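Long-range contacts in hypothetical protein TA0175 (Thermoplasma acidophilum, PDB 1KYT), which removes the phosphate from 2-phosphoglycolate in a magnesium-dependent reaction and, less efficiently, splits inorganic pyrophosphate: residues A[4-9]-A[169-174]; A[48-53]-A[108-113]. The protein carries 1 engineered substitution. One frame throughout, in Å; residues are numbered along the deposited sequence.

Interaction 1 (A[4-9]-A[169-174]); sequences MIRLAA and YDEILV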
loop_
_atom_site.group_PDB
_atom_site.type_symbol
_atom_site.label_atom_id
_atom_site.label_comp_id
_atom_site.label_asym_id
_atom_site.label_seq_id
_atom_site.Cartn_x
_atom_site.Cartn_y
_atom_site.Cartn_z
HETATM N N MSE A 4 -21.526 1.267 9.474
HETATM C CA MSE A 4 -21.429 0.433 10.652
HETATM C C MSE A 4 -20.335 -0.590 10.374
HETATM O O MSE A 4 -20.268 -1.152 9.288
HETATM C CB MSE A 4 -22.756 -0.255 10.912
HETATM C CG MSE A 4 -23.920 0.720 10.932
HETATM SE SE MSE A 4 -25.495 -0.025 11.754
HETATM C CE MSE A 4 -25.864 -1.444 10.492
ATOM N N ILE A 5 -19.470 -0.809 11.357
ATOM C CA ILE A 5 -18.378 -1.762 11.226
ATOM C C ILE A 5 -18.927 -3.170 11.166
ATOM O O ILE A 5 -19.707 -3.558 12.014
ATOM C CB ILE A 5 -17.408 -1.667 12.423
ATOM C CG1 ILE A 5 -16.807 -0.259 12.488
ATOM C CG2 ILE A 5 -16.339 -2.749 12.315
ATOM C CD1 ILE A 5 -16.252 0.229 11.185
ATOM N N ARG A 6 -18.510 -3.932 10.160
ATOM C CA ARG A 6 -18.971 -5.309 10.008
ATOM C C ARG A 6 -17.819 -6.277 10.255
ATOM O O ARG A 6 -18.021 -7.390 10.713
ATOM C CB ARG A 6 -19.540 -5.515 8.599
ATOM C CG ARG A 6 -20.798 -4.700 8.308
ATOM C CD ARG A 6 -21.340 -4.982 6.910
ATOM N NE ARG A 6 -22.565 -4.238 6.617
ATOM C CZ ARG A 6 -23.255 -4.351 5.486
ATOM N NH1 ARG A 6 -22.842 -5.181 4.537
ATOM N NH2 ARG A 6 -24.357 -3.632 5.302
ATOM N N LEU A 7 -16.602 -5.841 9.950
ATOM C CA LEU A 7 -15.432 -6.684 10.143
ATOM C C LEU A 7 -14.256 -5.940 10.767
ATOM O O LEU A 7 -14.034 -4.761 10.496
ATOM C CB LEU A 7 -15.014 -7.306 8.799
ATOM C CG LEU A 7 -13.875 -8.327 8.760
ATOM C CD1 LEU A 7 -14.020 -9.202 7.525
ATOM C CD2 LEU A 7 -12.540 -7.628 8.731
ATOM N N ALA A 8 -13.513 -6.639 11.613
ATOM C CA ALA A 8 -12.335 -6.081 12.270
ATOM C C ALA A 8 -11.131 -6.964 11.955
ATOM O O ALA A 8 -11.182 -8.186 12.124
ATOM C CB ALA A 8 -12.558 -6.004 13.786
ATOM N N ALA A 9 -10.059 -6.344 11.465
ATOM C CA ALA A 9 -8.847 -7.084 11.121
ATOM C C ALA A 9 -7.828 -6.710 12.179
ATOM O O ALA A 9 -7.422 -5.559 12.255
ATOM C CB ALA A 9 -8.367 -6.679 9.738
ATOM N N TYR A 169 -14.806 -0.146 2.353
ATOM C CA TYR A 169 -13.695 0.069 3.274
ATOM C C TYR A 169 -14.161 0.583 4.637
ATOM O O TYR A 169 -13.633 0.182 5.672
ATOM C CB TYR A 169 -12.705 1.083 2.689
ATOM C CG TYR A 169 -11.731 0.510 1.689
ATOM C CD1 TYR A 169 -10.856 -0.511 2.049
ATOM C CD2 TYR A 169 -11.659 1.013 0.392
ATOM C CE1 TYR A 169 -9.918 -1.016 1.134
ATOM C CE2 TYR A 169 -10.734 0.521 -0.528
ATOM C CZ TYR A 169 -9.867 -0.491 -0.149
ATOM O OH TYR A 169 -8.943 -0.964 -1.053
ATOM N N ASP A 170 -15.145 1.475 4.641
ATOM C CA ASP A 170 -15.611 2.024 5.901
ATOM C C ASP A 170 -16.420 1.065 6.757
ATOM O O ASP A 170 -16.894 1.444 7.820
ATOM C CB ASP A 170 -16.406 3.309 5.694
ATOM C CG ASP A 170 -16.465 4.146 6.958
ATOM O OD1 ASP A 170 -17.492 4.810 7.199
ATOM O OD2 ASP A 170 -15.468 4.140 7.717
ATOM N N GLU A 171 -16.590 -0.173 6.290
ATOM C CA GLU A 171 -17.289 -1.182 7.076
ATOM C C GLU A 171 -16.220 -2.046 7.740
ATOM O O GLU A 171 -16.523 -2.982 8.474
ATOM C CB GLU A 171 -18.171 -2.053 6.180
ATOM C CG GLU A 171 -19.324 -1.297 5.546
ATOM C CD GLU A 171 -20.170 -2.172 4.654
ATOM O OE1 GLU A 171 -19.658 -2.673 3.632
ATOM O OE2 GLU A 171 -21.356 -2.365 4.982
ATOM N N ILE A 172 -14.963 -1.712 7.472
ATOM C CA ILE A 172 -13.835 -2.461 8.008
ATOM C C ILE A 172 -13.065 -1.633 9.014
ATOM O O ILE A 172 -12.784 -0.455 8.782
ATOM C CB ILE A 172 -12.844 -2.882 6.896
ATOM C CG1 ILE A 172 -13.497 -3.903 5.962
ATOM C CG2 ILE A 172 -11.540 -3.448 7.523
ATOM C CD1 ILE A 172 -12.660 -4.185 4.741
ATOM N N LEU A 173 -12.755 -2.260 10.144
ATOM C CA LEU A 173 -11.975 -1.629 11.197
ATOM C C LEU A 173 -10.642 -2.378 11.283
ATOM O O LEU A 173 -10.618 -3.612 11.274
ATOM C CB LEU A 173 -12.711 -1.738 12.537
ATOM C CG LEU A 173 -11.898 -1.457 13.804
ATOM C CD1 LEU A 173 -11.342 -0.033 13.758
ATOM C CD2 LEU A 173 -12.778 -1.668 15.033
ATOM N N VAL A 174 -9.533 -1.646 11.338
ATOM C CA VAL A 174 -8.234 -2.300 11.478
ATOM C C VAL A 174 -7.597 -1.869 12.788
ATOM O O VAL A 174 -7.673 -0.695 13.163
ATOM C CB VAL A 174 -7.257 -1.954 10.323
ATOM C CG1 VAL A 174 -7.803 -2.478 9.005
ATOM C CG2 VAL A 174 -7.018 -0.473 10.275
HETATM O O HOH W 1 -22.136 -1.471 7.112
#
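The carbonyl oxygen of Glu171 is gripped by two successive N-H groups, from Arg6 and Leu7. Arg6 N reaches Glu171 O at 2.8 Å, tilted somewhat from the carbonyl plane. Leu7 N lies at 3.2 Å from Glu171 O and comes nearly along the C=O axis. The helical psi of Arg6 (-30°) lets both N-H groups face one acceptor. A parallel ladder follows: Leu173 N binds Leu7 O at 2.8 Å, and Ala9 N binds Leu173 O at 2.8 Å. The strand axes run in the same direction, 24° apart.

Leu7, Ile172, Ala9 and Val174 share one face of the sheet, where helix 154-164 lies against Ala9 and Ile172. Ala8 and Leu173 are on the other face. Ile5 adds to that second layer. Its CG2, anti to the backbone N, meets Leu173 CB at 3.8 Å, while its CD1 reaches Asp170 O.

At the outer end, the Arg6 and Glu171 side chains run out alongside each other. Arg6 NE and Glu171 OE2 are 2.8 Å apart, but the oxygen sits over one guanidinium face, so no guanidinium N-H points at it and the bridge works by charge. Arg6 has two deposited conformers, so its exact geometry is doubtful. Glu171 OE1 also accepts the N-H of Glu168.

These are central neighbouring strands of the HAD core. Strand 7-11 ends at the nucleophile Asp11, and strand 172-175 runs toward the metal ligand Asp177. The join is thus held inside by directional backbone bonds and apolar contacts, with a less directional charge pair at its outer end.

Interaction 2 (A[48-53]-A[108-113]); sequences VIPVVY and NRWREA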
loop_
_atom_site.group_PDB
_atom_site.type_symbol
_atom_site.label_atom_id
_atom_site.label_comp_id
_atom_site.label_asym_id
_atom_site.label_seq_id
_atom_site.Cartn_x
_atom_site.Cartn_y
_atom_site.Cartn_z
ATOM N N VAL A 48 3.408 -18.681 11.429
ATOM C CA VAL A 48 2.931 -19.662 10.468
ATOM C C VAL A 48 1.453 -20.014 10.563
ATOM O O VAL A 48 0.836 -19.887 11.619
ATOM C CB VAL A 48 3.784 -20.940 10.515
ATOM C CG1 VAL A 48 5.209 -20.588 10.190
ATOM C CG2 VAL A 48 3.695 -21.594 11.871
ATOM N N ILE A 49 0.889 -20.468 9.450
ATOM C CA ILE A 49 -0.537 -20.770 9.403
ATOM C C ILE A 49 -1.034 -21.778 10.457
ATOM O O ILE A 49 -2.115 -21.606 11.008
ATOM C CB ILE A 49 -0.984 -21.142 7.943
ATOM C CG1 ILE A 49 -2.490 -20.949 7.809
ATOM C CG2 ILE A 49 -0.548 -22.552 7.559
ATOM C CD1 ILE A 49 -2.937 -19.494 8.034
ATOM N N PRO A 50 -0.267 -22.840 10.754
ATOM C CA PRO A 50 -0.832 -23.715 11.784
ATOM C C PRO A 50 -0.910 -22.973 13.131
ATOM O O PRO A 50 -1.754 -23.266 13.956
ATOM C CB PRO A 50 0.138 -24.892 11.818
ATOM C CG PRO A 50 1.389 -24.347 11.277
ATOM C CD PRO A 50 0.928 -23.448 10.160
ATOM N N VAL A 51 -0.029 -22.004 13.353
ATOM C CA VAL A 51 -0.097 -21.278 14.612
ATOM C C VAL A 51 -1.334 -20.362 14.684
ATOM O O VAL A 51 -2.033 -20.319 15.707
ATOM C CB VAL A 51 1.199 -20.486 14.851
ATOM C CG1 VAL A 51 1.014 -19.503 15.984
ATOM C CG2 VAL A 51 2.329 -21.462 15.185
ATOM N N VAL A 52 -1.615 -19.620 13.617
ATOM C CA VAL A 52 -2.781 -18.757 13.644
ATOM C C VAL A 52 -4.046 -19.631 13.567
ATOM O O VAL A 52 -5.104 -19.242 14.029
ATOM C CB VAL A 52 -2.747 -17.704 12.496
ATOM C CG1 VAL A 52 -3.087 -18.332 11.161
ATOM C CG2 VAL A 52 -3.709 -16.579 12.819
ATOM N N TYR A 53 -3.920 -20.819 12.984
ATOM C CA TYR A 53 -5.057 -21.737 12.893
ATOM C C TYR A 53 -5.458 -22.133 14.312
ATOM O O TYR A 53 -6.644 -22.199 14.659
ATOM C CB TYR A 53 -4.648 -22.979 12.084
ATOM C CG TYR A 53 -5.543 -24.180 12.269
ATOM C CD1 TYR A 53 -6.805 -24.235 11.679
ATOM C CD2 TYR A 53 -5.124 -25.273 13.026
ATOM C CE1 TYR A 53 -7.631 -25.359 11.838
ATOM C CE2 TYR A 53 -5.942 -26.398 13.187
ATOM C CZ TYR A 53 -7.191 -26.429 12.589
ATOM O OH TYR A 53 -8.000 -27.538 12.745
ATOM N N ASN A 108 10.318 -21.994 10.354
ATOM C CA ASN A 108 10.377 -21.967 8.903
ATOM C C ASN A 108 9.897 -23.297 8.323
ATOM O O ASN A 108 9.488 -23.373 7.160
ATOM C CB ASN A 108 11.793 -21.644 8.426
ATOM C CG ASN A 108 12.066 -20.151 8.390
ATOM O OD1 ASN A 108 11.155 -19.326 8.568
ATOM N ND2 ASN A 108 13.325 -19.790 8.153
ATOM N N ARG A 109 9.933 -24.347 9.135
ATOM C CA ARG A 109 9.494 -25.651 8.673
ATOM C C ARG A 109 8.002 -25.664 8.340
ATOM O O ARG A 109 7.531 -26.558 7.659
ATOM C CB ARG A 109 9.810 -26.718 9.723
ATOM C CG ARG A 109 9.199 -26.467 11.083
ATOM C CD ARG A 109 9.716 -27.490 12.084
ATOM N NE ARG A 109 9.254 -28.825 11.737
ATOM C CZ ARG A 109 9.537 -29.917 12.432
ATOM N NH1 ARG A 109 10.298 -29.829 13.521
ATOM N NH2 ARG A 109 9.041 -31.087 12.055
ATOM N N TRP A 110 7.256 -24.680 8.842
ATOM C CA TRP A 110 5.823 -24.592 8.564
ATOM C C TRP A 110 5.472 -23.389 7.669
ATOM O O TRP A 110 4.296 -23.112 7.426
ATOM C CB TRP A 110 5.029 -24.513 9.870
ATOM C CG TRP A 110 5.282 -25.691 10.765
ATOM C CD1 TRP A 110 5.170 -27.008 10.432
ATOM C CD2 TRP A 110 5.694 -25.658 12.143
ATOM N NE1 TRP A 110 5.484 -27.802 11.520
ATOM C CE2 TRP A 110 5.807 -26.994 12.579
ATOM C CE3 TRP A 110 5.977 -24.619 13.049
ATOM C CZ2 TRP A 110 6.191 -27.329 13.889
ATOM C CZ3 TRP A 110 6.359 -24.950 14.355
ATOM C CH2 TRP A 110 6.461 -26.295 14.756
ATOM N N ARG A 111 6.487 -22.671 7.196
ATOM C CA ARG A 111 6.243 -21.534 6.307
ATOM C C ARG A 111 6.079 -22.037 4.887
ATOM O O ARG A 111 6.654 -23.053 4.515
ATOM C CB ARG A 111 7.381 -20.495 6.377
ATOM C CG ARG A 111 7.219 -19.530 7.555
ATOM C CD ARG A 111 7.972 -18.206 7.409
ATOM N NE ARG A 111 7.586 -17.344 8.520
ATOM C CZ ARG A 111 7.926 -17.563 9.786
ATOM N NH1 ARG A 111 8.700 -18.597 10.117
ATOM N NH2 ARG A 111 7.392 -16.812 10.743
ATOM N N GLU A 112 5.272 -21.331 4.106
ATOM C CA GLU A 112 5.020 -21.707 2.723
ATOM C C GLU A 112 5.109 -20.528 1.755
ATOM O O GLU A 112 5.339 -20.710 0.546
ATOM C CB GLU A 112 3.627 -22.339 2.604
ATOM C CG GLU A 112 3.500 -23.751 3.157
ATOM C CD GLU A 112 2.066 -24.268 3.093
ATOM O OE1 GLU A 112 1.491 -24.333 1.981
ATOM O OE2 GLU A 112 1.504 -24.601 4.158
ATOM N N ALA A 113 4.942 -19.317 2.274
ATOM C CA ALA A 113 4.938 -18.145 1.406
ATOM C C ALA A 113 5.977 -17.060 1.664
ATOM O O ALA A 113 5.962 -16.017 0.994
ATOM C CB ALA A 113 3.556 -17.529 1.424
HETATM O O HOH W 2 2.648 -20.988 7.140
#
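Val48 CG1 is anti to its carbonyl carbon (chi1 -60°), and Arg111 CG stands likewise to its own (chi1 -83°), which brings the two atoms to 3.5 Å. From CG to NE the Arg111 chain is extended. This carries the guanidinium back past Val48, whose CG1 lies over the centre of one face, 4.0 Å above the plane. Arg111 NH1 is bonded to Thr107 OG1 and NH2 to Gly46 O, which fixes the rotation of that flat group. The other branch, Val48 CG2, meets Trp110 CB at 3.8 Å. Pro50 CG touches the same Trp110 CB at 3.9 Å. With both methyl branches gone in an alanine here, the guanidinium face and Trp110 CB would probably lose their apolar neighbour, and the tryptophan would be held less firmly. Val48 is the N-cap residue of helix 49-60. A water links the two backbones just beyond it, accepting from Ile49 N at 2.9 Å and donating to Trp110 O at 2.7 Å. The contact sets the N-terminal turn of helix 49-60 against the loop before strand 115-117, the first strand of the three-stranded antiparallel sheet, while Ile49 and Glu112 both touch strand 72-74.

How the interactions relate
Interaction 2 is nested along the chain inside the loop closed by interaction 1. The two lie on opposite sides of the chain's centre, with their own centres 26 Å apart. Their nearest atoms are about 11 Å apart and do not touch. The Val174 end of interaction 1 and Arg111 of interaction 2 both lie near metal-site residues. The side chain of Val174 is about 7 Å from that of the magnesium ligand Asp181, and about 8 Å from that of Lys154, a probable substrate-binding residue. The side chain of Arg111 is about 5 Å from the metal-binding Gly46 and from a bound calcium ion. Interaction 1 joins core strands, whereas interaction 2 joins a core helix to a loop.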